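Long-range contacts in transcription initiation factor IIB (Methanocaldococcus jannaschii, PDB 5O9J), which is a mini-intein of the HINT fold that probably excises itself from a transcription factor precursor by protein splicing, joining the flanking segments: residues N8-I12 with F172-F176; G51-I55 with F65-S69. The contacts are given in a common frame with arbitrary orientation. Residue numbers count along the deposited sequence, not the author numbering.

Contact 1: residues N8-I12 with F172-F176; sequences NEPII and FVAGF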
ATOM      1  N   ASN A   8       9.074   0.882  -5.368  1.00 40.96           N
ATOM      2  CA  ASN A   8      10.116   0.616  -4.381  1.00 43.99           C
ATOM      3  C   ASN A   8       9.643   0.001  -3.066  1.00 37.69           C
ATOM      4  O   ASN A   8      10.467  -0.504  -2.317  1.00 41.93           O
ATOM      5  CB  ASN A   8      10.893   1.901  -4.070  1.00 46.58           C
ATOM      6  CG  ASN A   8      12.061   2.130  -5.023  1.00 48.70           C
ATOM      7  OD1 ASN A   8      12.433   1.245  -5.794  1.00 48.71           O
ATOM      8  ND2 ASN A   8      12.652   3.322  -4.962  1.00 51.50           N
ATOM      9  N   GLU A   9       8.342   0.038  -2.778  1.00 32.83           N
ATOM     10  CA  GLU A   9       7.864  -0.411  -1.470  1.00 40.49           C
ATOM     11  C   GLU A   9       8.173  -1.884  -1.219  1.00 35.26           C
ATOM     12  O   GLU A   9       7.698  -2.761  -1.938  1.00 33.22           O
ATOM     13  CB  GLU A   9       6.358  -0.177  -1.320  1.00 38.87           C
ATOM     14  CG  GLU A   9       5.931   1.249  -1.542  1.00 41.53           C
ATOM     15  CD  GLU A   9       6.733   2.234  -0.732  1.00 48.54           C
ATOM     16  OE1 GLU A   9       6.829   2.057   0.504  1.00 43.37           O
ATOM     17  OE2 GLU A   9       7.270   3.192  -1.340  1.00 54.96           O
ATOM     18  N   PRO A  10       8.974  -2.158  -0.185  1.00 39.38           N
ATOM     19  CA  PRO A  10       9.304  -3.537   0.174  1.00 36.63           C
ATOM     20  C   PRO A  10       8.099  -4.310   0.669  1.00 35.89           C
ATOM     21  O   PRO A  10       7.267  -3.763   1.396  1.00 35.47           O
ATOM     22  CB  PRO A  10      10.344  -3.370   1.287  1.00 41.21           C
ATOM     23  CG  PRO A  10      10.132  -2.016   1.798  1.00 39.81           C
ATOM     24  CD  PRO A  10       9.687  -1.187   0.656  1.00 40.82           C
ATOM     25  N   ILE A  11       8.001  -5.567   0.247  1.00 32.12           N
ATOM     26  CA  ILE A  11       7.012  -6.491   0.769  1.00 33.74           C
ATOM     27  C   ILE A  11       7.708  -7.740   1.246  1.00 31.51           C
ATOM     28  O   ILE A  11       8.765  -8.106   0.738  1.00 30.55           O
ATOM     29  CB  ILE A  11       5.958  -6.924  -0.271  1.00 28.94           C
ATOM     30  CG1 ILE A  11       6.631  -7.278  -1.596  1.00 33.45           C
ATOM     31  CG2 ILE A  11       4.934  -5.855  -0.479  1.00 35.59           C
ATOM     32  CD1 ILE A  11       5.642  -7.625  -2.686  1.00 35.45           C
ATOM     33  N   ILE A  12       7.077  -8.407   2.199  1.00 30.56           N
ATOM     34  CA  ILE A  12       7.605  -9.630   2.759  1.00 32.82           C
ATOM     35  C   ILE A  12       6.806 -10.755   2.148  1.00 30.34           C
ATOM     36  O   ILE A  12       5.590 -10.802   2.301  1.00 34.75           O
ATOM     37  CB  ILE A  12       7.502  -9.634   4.317  1.00 27.63           C
ATOM     38  CG1 ILE A  12       8.358  -8.509   4.907  1.00 32.86           C
ATOM     39  CG2 ILE A  12       7.930 -10.970   4.877  1.00 30.76           C
ATOM     40  CD1 ILE A  12       7.948  -8.068   6.318  1.00 27.99           C
ATOM     41  N   PHE A 172      -2.652  -5.599   2.385  1.00 26.60           N
ATOM     42  CA  PHE A 172      -1.358  -6.237   2.576  1.00 25.30           C
ATOM     43  C   PHE A 172      -0.362  -5.270   3.185  1.00 29.87           C
ATOM     44  O   PHE A 172      -0.564  -4.048   3.207  1.00 31.03           O
ATOM     45  CB  PHE A 172      -0.808  -6.835   1.266  1.00 29.98           C
ATOM     46  CG  PHE A 172      -0.645  -5.848   0.146  1.00 26.64           C
ATOM     47  CD1 PHE A 172       0.536  -5.139  -0.010  1.00 29.15           C
ATOM     48  CD2 PHE A 172      -1.659  -5.665  -0.777  1.00 31.10           C
ATOM     49  CE1 PHE A 172       0.688  -4.237  -1.058  1.00 34.02           C
ATOM     50  CE2 PHE A 172      -1.515  -4.784  -1.830  1.00 29.53           C
ATOM     51  CZ  PHE A 172      -0.342  -4.063  -1.971  1.00 32.16           C
ATOM     52  N   VAL A 173       0.711  -5.836   3.709  1.00 26.79           N
ATOM     53  CA  VAL A 173       1.741  -5.059   4.359  1.00 32.42           C
ATOM     54  C   VAL A 173       2.816  -4.745   3.339  1.00 31.28           C
ATOM     55  O   VAL A 173       3.284  -5.645   2.645  1.00 31.23           O
ATOM     56  CB  VAL A 173       2.333  -5.823   5.553  1.00 33.19           C
ATOM     57  CG1 VAL A 173       3.612  -5.196   5.995  1.00 32.07           C
ATOM     58  CG2 VAL A 173       1.316  -5.880   6.694  1.00 32.97           C
ATOM     59  N   ALA A 174       3.188  -3.470   3.241  1.00 28.34           N
ATOM     60  CA  ALA A 174       4.196  -3.027   2.289  1.00 31.80           C
ATOM     61  C   ALA A 174       4.720  -1.658   2.674  1.00 33.05           C
ATOM     62  O   ALA A 174       3.938  -0.742   2.921  1.00 36.16           O
ATOM     63  CB  ALA A 174       3.624  -2.985   0.889  1.00 31.06           C
ATOM     64  N   GLY A 175       6.038  -1.516   2.718  1.00 31.98           N
ATOM     65  CA  GLY A 175       6.639  -0.233   3.009  1.00 34.49           C
ATOM     66  C   GLY A 175       6.752   0.015   4.492  1.00 37.31           C
ATOM     67  O   GLY A 175       6.267  -0.776   5.301  1.00 36.20           O
ATOM     68  N   PHE A 176       7.381   1.129   4.848  1.00 37.32           N
ATOM     69  CA  PHE A 176       7.670   1.437   6.241  1.00 38.45           C
ATOM     70  C   PHE A 176       7.076   2.765   6.673  1.00 37.82           C
ATOM     71  O   PHE A 176       7.028   3.708   5.894  1.00 37.59           O
ATOM     72  CB  PHE A 176       9.180   1.469   6.468  1.00 43.77           C
ATOM     73  CG  PHE A 176       9.898   0.267   5.938  1.00 42.58           C
ATOM     74  CD1 PHE A 176       9.428  -1.009   6.211  1.00 43.91           C
ATOM     75  CD2 PHE A 176      11.043   0.411   5.173  1.00 45.26           C
ATOM     76  CE1 PHE A 176      10.087  -2.123   5.726  1.00 49.28           C
ATOM     77  CE2 PHE A 176      11.711  -0.696   4.684  1.00 50.23           C
ATOM     78  CZ  PHE A 176      11.231  -1.966   4.956  1.00 51.22           C
TER
HETATM   79  O   HOH W   1       4.220   2.231   1.671  1.00 39.99           O
HETATM   80  O   HOH W   2       8.905   2.622   2.555  1.00 40.50           O
HETATM   81  O   HOH W   3       4.193  -7.907   3.183  1.00 32.61           O

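Contact 2: residues G51-I55 with F65-S69; sequences GIEVI and FMPVS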
ATOM      1  N   GLY A  51       1.808 -19.785  -6.092  1.00 52.14           N
ATOM      2  CA  GLY A  51       2.848 -20.037  -5.109  1.00 54.77           C
ATOM      3  C   GLY A  51       3.441 -18.784  -4.497  1.00 51.57           C
ATOM      4  O   GLY A  51       4.569 -18.802  -4.009  1.00 51.00           O
ATOM      5  N   ILE A  52       2.687 -17.692  -4.524  1.00 49.00           N
ATOM      6  CA  ILE A  52       3.139 -16.467  -3.886  1.00 42.87           C
ATOM      7  C   ILE A  52       2.214 -16.047  -2.755  1.00 40.46           C
ATOM      8  O   ILE A  52       0.987 -16.033  -2.897  1.00 35.51           O
ATOM      9  CB  ILE A  52       3.271 -15.331  -4.897  1.00 46.05           C
ATOM     10  CG1 ILE A  52       4.455 -15.628  -5.824  1.00 47.67           C
ATOM     11  CG2 ILE A  52       3.457 -13.996  -4.183  1.00 39.88           C
ATOM     12  CD1 ILE A  52       4.982 -14.449  -6.541  1.00 45.69           C
ATOM     13  N   GLU A  53       2.826 -15.719  -1.622  1.00 37.29           N
ATOM     14  CA  GLU A  53       2.093 -15.286  -0.447  1.00 37.11           C
ATOM     15  C   GLU A  53       2.691 -13.996   0.094  1.00 34.21           C
ATOM     16  O   GLU A  53       3.901 -13.799   0.039  1.00 36.14           O
ATOM     17  CB  GLU A  53       2.109 -16.377   0.629  1.00 37.77           C
ATOM     18  CG  GLU A  53       1.679 -17.750   0.133  1.00 36.60           C
ATOM     19  CD  GLU A  53       1.409 -18.731   1.261  1.00 47.23           C
ATOM     20  OE1 GLU A  53       2.044 -18.613   2.333  1.00 45.85           O
ATOM     21  OE2 GLU A  53       0.551 -19.623   1.079  1.00 57.11           O
ATOM     22  N   VAL A  54       1.840 -13.117   0.613  1.00 30.58           N
ATOM     23  CA  VAL A  54       2.310 -11.870   1.202  1.00 30.19           C
ATOM     24  C   VAL A  54       1.783 -11.739   2.634  1.00 31.37           C
ATOM     25  O   VAL A  54       0.781 -12.370   2.995  1.00 31.05           O
ATOM     26  CB  VAL A  54       1.871 -10.663   0.353  1.00 29.65           C
ATOM     27  CG1 VAL A  54       0.367 -10.430   0.473  1.00 26.30           C
ATOM     28  CG2 VAL A  54       2.663  -9.409   0.716  1.00 29.50           C
ATOM     29  N   ILE A  55       2.463 -10.945   3.454  1.00 27.72           N
ATOM     30  CA  ILE A  55       1.978 -10.683   4.805  1.00 29.59           C
ATOM     31  C   ILE A  55       0.748  -9.802   4.729  1.00 28.70           C
ATOM     32  O   ILE A  55       0.772  -8.739   4.125  1.00 30.50           O
ATOM     33  CB  ILE A  55       3.030  -9.997   5.701  1.00 26.65           C
ATOM     34  CG1 ILE A  55       4.204 -10.936   5.950  1.00 30.04           C
ATOM     35  CG2 ILE A  55       2.402  -9.575   7.033  1.00 27.44           C
ATOM     36  CD1 ILE A  55       3.807 -12.261   6.610  1.00 34.73           C
ATOM     37  N   PHE A  65       0.955 -14.951   6.472  1.00 31.12           N
ATOM     38  CA  PHE A  65       1.116 -15.127   5.035  1.00 31.49           C
ATOM     39  C   PHE A  65      -0.210 -15.537   4.402  1.00 35.01           C
ATOM     40  O   PHE A  65      -0.860 -16.472   4.866  1.00 34.28           O
ATOM     41  CB  PHE A  65       2.194 -16.164   4.726  1.00 32.68           C
ATOM     42  CG  PHE A  65       3.590 -15.634   4.863  1.00 36.37           C
ATOM     43  CD1 PHE A  65       4.058 -14.653   4.002  1.00 34.59           C
ATOM     44  CD2 PHE A  65       4.431 -16.107   5.860  1.00 38.46           C
ATOM     45  CE1 PHE A  65       5.335 -14.165   4.119  1.00 35.28           C
ATOM     46  CE2 PHE A  65       5.714 -15.621   5.989  1.00 36.67           C
ATOM     47  CZ  PHE A  65       6.168 -14.649   5.122  1.00 40.69           C
ATOM     48  N   MET A  66      -0.613 -14.814   3.360  1.00 31.74           N
ATOM     49  CA  MET A  66      -1.859 -15.084   2.639  1.00 29.08           C
ATOM     50  C   MET A  66      -1.592 -15.144   1.141  1.00 33.63           C
ATOM     51  O   MET A  66      -0.849 -14.309   0.608  1.00 27.78           O
ATOM     52  CB  MET A  66      -2.916 -14.008   2.912  1.00 31.11           C
ATOM     53  CG  MET A  66      -3.345 -13.869   4.377  1.00 35.47           C
ATOM     54  SD  MET A  66      -4.425 -15.210   4.895  1.00 47.67           S
ATOM     55  CE  MET A  66      -5.887 -14.889   3.912  1.00 41.30           C
ATOM     56  N   PRO A  67      -2.211 -16.120   0.457  1.00 31.19           N
ATOM     57  CA  PRO A  67      -2.095 -16.287  -0.997  1.00 33.71           C
ATOM     58  C   PRO A  67      -2.406 -15.030  -1.790  1.00 30.64           C
ATOM     59  O   PRO A  67      -3.413 -14.370  -1.542  1.00 32.15           O
ATOM     60  CB  PRO A  67      -3.142 -17.365  -1.307  1.00 35.17           C
ATOM     61  CG  PRO A  67      -3.202 -18.179  -0.065  1.00 37.00           C
ATOM     62  CD  PRO A  67      -3.050 -17.173   1.057  1.00 30.96           C
ATOM     63  N   VAL A  68      -1.543 -14.722  -2.751  1.00 36.73           N
ATOM     64  CA  VAL A  68      -1.827 -13.707  -3.761  1.00 31.86           C
ATOM     65  C   VAL A  68      -2.399 -14.430  -4.980  1.00 39.14           C
ATOM     66  O   VAL A  68      -1.827 -15.417  -5.444  1.00 39.27           O
ATOM     67  CB  VAL A  68      -0.565 -12.918  -4.146  1.00 33.66           C
ATOM     68  CG1 VAL A  68      -0.872 -11.883  -5.248  1.00 29.67           C
ATOM     69  CG2 VAL A  68       0.031 -12.239  -2.905  1.00 35.24           C
ATOM     70  N   SER A  69      -3.535 -13.965  -5.484  1.00 38.66           N
ATOM     71  CA  SER A  69      -4.178 -14.652  -6.602  1.00 44.60           C
ATOM     72  C   SER A  69      -3.679 -14.113  -7.935  1.00 38.83           C
ATOM     73  O   SER A  69      -3.453 -14.871  -8.871  1.00 49.55           O
ATOM     74  CB  SER A  69      -5.694 -14.517  -6.514  1.00 34.65           C
ATOM     75  OG  SER A  69      -6.050 -13.150  -6.438  1.00 37.56           O
TER
HETATM   76  O   HOH W   4       0.217 -16.937  -5.679  1.00 51.55           O

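Contact 1: residues N8-I12 with F172-F176
Ile-11 supplies the apolar centre: its CG2 lies 3.4 Å from Ala-174 CB and, more loosely, 4.5 Å from Phe-172 CD1, while helix 24-33 closes over it through Ile-24 and Leu-27. On the outer side Pro-10 CG packs 3.3 Å from Phe-176 CZ, the proline ring resting against an exposed phenylalanine. The axes of strands 10-12 and 172-174 run at 133° to each other, so the strands splay instead of pairing along their length. One direct hydrogen bond links the segments, Gly-175 N to Pro-10 O at 2.9 Å, with a CA-H...O contact from Ala-174 CA, 3.3 Å from Pro-10 O. In the mostly beta HINT fold this is a junction between two sheets, bringing an early strand against one near the C-terminus. The chain turns its corner at Gly-175, where phi/psi of 85/175 suits glycine, and Glu-9 OE1 sits 3.4 Å from Gly-175 CA, leaving no room for a CB. Where the strands diverge, water 3 accepts a hydrogen bond from Ile-12 N and donates one to Val-173 O. At the polar edge Glu-9 OE1 accepts from two waters; water 1 also donates to Ala-174 O, and water 2 accepts from Phe-176 N.

Contact 2: residues G51-I55 with F65-S69
Strands 52-55 and 65-67 are the two arms of a beta hairpin, antiparallel but strongly twisted, with an angle of 137° between their directions and a closest axial approach of 4.3 Å. Val-54 and Met-66 form the hydrogen-bonded pair: Val-54 N donates to Met-66 O at 2.9 Å, and Met-66 N to Val-54 O at 2.8 Å. Glu-53 with Pro-67 and Ile-55 with Phe-65 are non-hydrogen-bonded pairs on either side of it. Because Pro-67 sits in such a pair, its missing amide proton costs nothing, and Val-68 N continues the pattern with a nearly straight 2.9 Å hydrogen bond to Ile-52 O; water 4 accepts from Ile-52 N. On the face of Glu-53, Ile-55, Phe-65 and Pro-67, the Ile-55 methyl CD1 sits 3.5 Å from the Phe-65 ring centroid, almost on the ring normal, a CH-pi contact. Glu-53 reaches diagonally, its OE1 3.4 Å from Phe-65 CB. The opposite face carries Val-54 and Met-66; there Val-68 CG2 packs 3.8 Å from Val-54 CG1 and also 4.1 Å from Ile-52 CG2. Strand 63-67 borders its four-stranded sheet, whereas strand 52-57 is flanked on its other side by strand 10-15, whose Ile-12 and Lys-14 touch Phe-65; helix 24-33 packs on Ile-52 through Leu-27 and Ile-31, and Phe-172 of strand 171-174 meets Val-54.

Contact 1 lies deeper, its centre about 7 Å from the centre of the chain, against about 15 Å for contact 2, which is only partly buried and nested inside the long loop that contact 1 closes. Both use the same sheet, in which strands 10-15 and 52-57 are neighbours, but contact 2 pairs strands within it whereas contact 1 joins it to another sheet. Contact 2 has three direct backbone hydrogen bonds; contact 1 has one, with water 3 bridging backbone to backbone and waters 1 and 2 running through the Glu-9 carboxylate. The two meet directly: Val-173 N is probably hydrogen-bonded to Ile-55 O at 2.9 Å, and Ile-12 O packs 3.6 Å from Val-54 CG2.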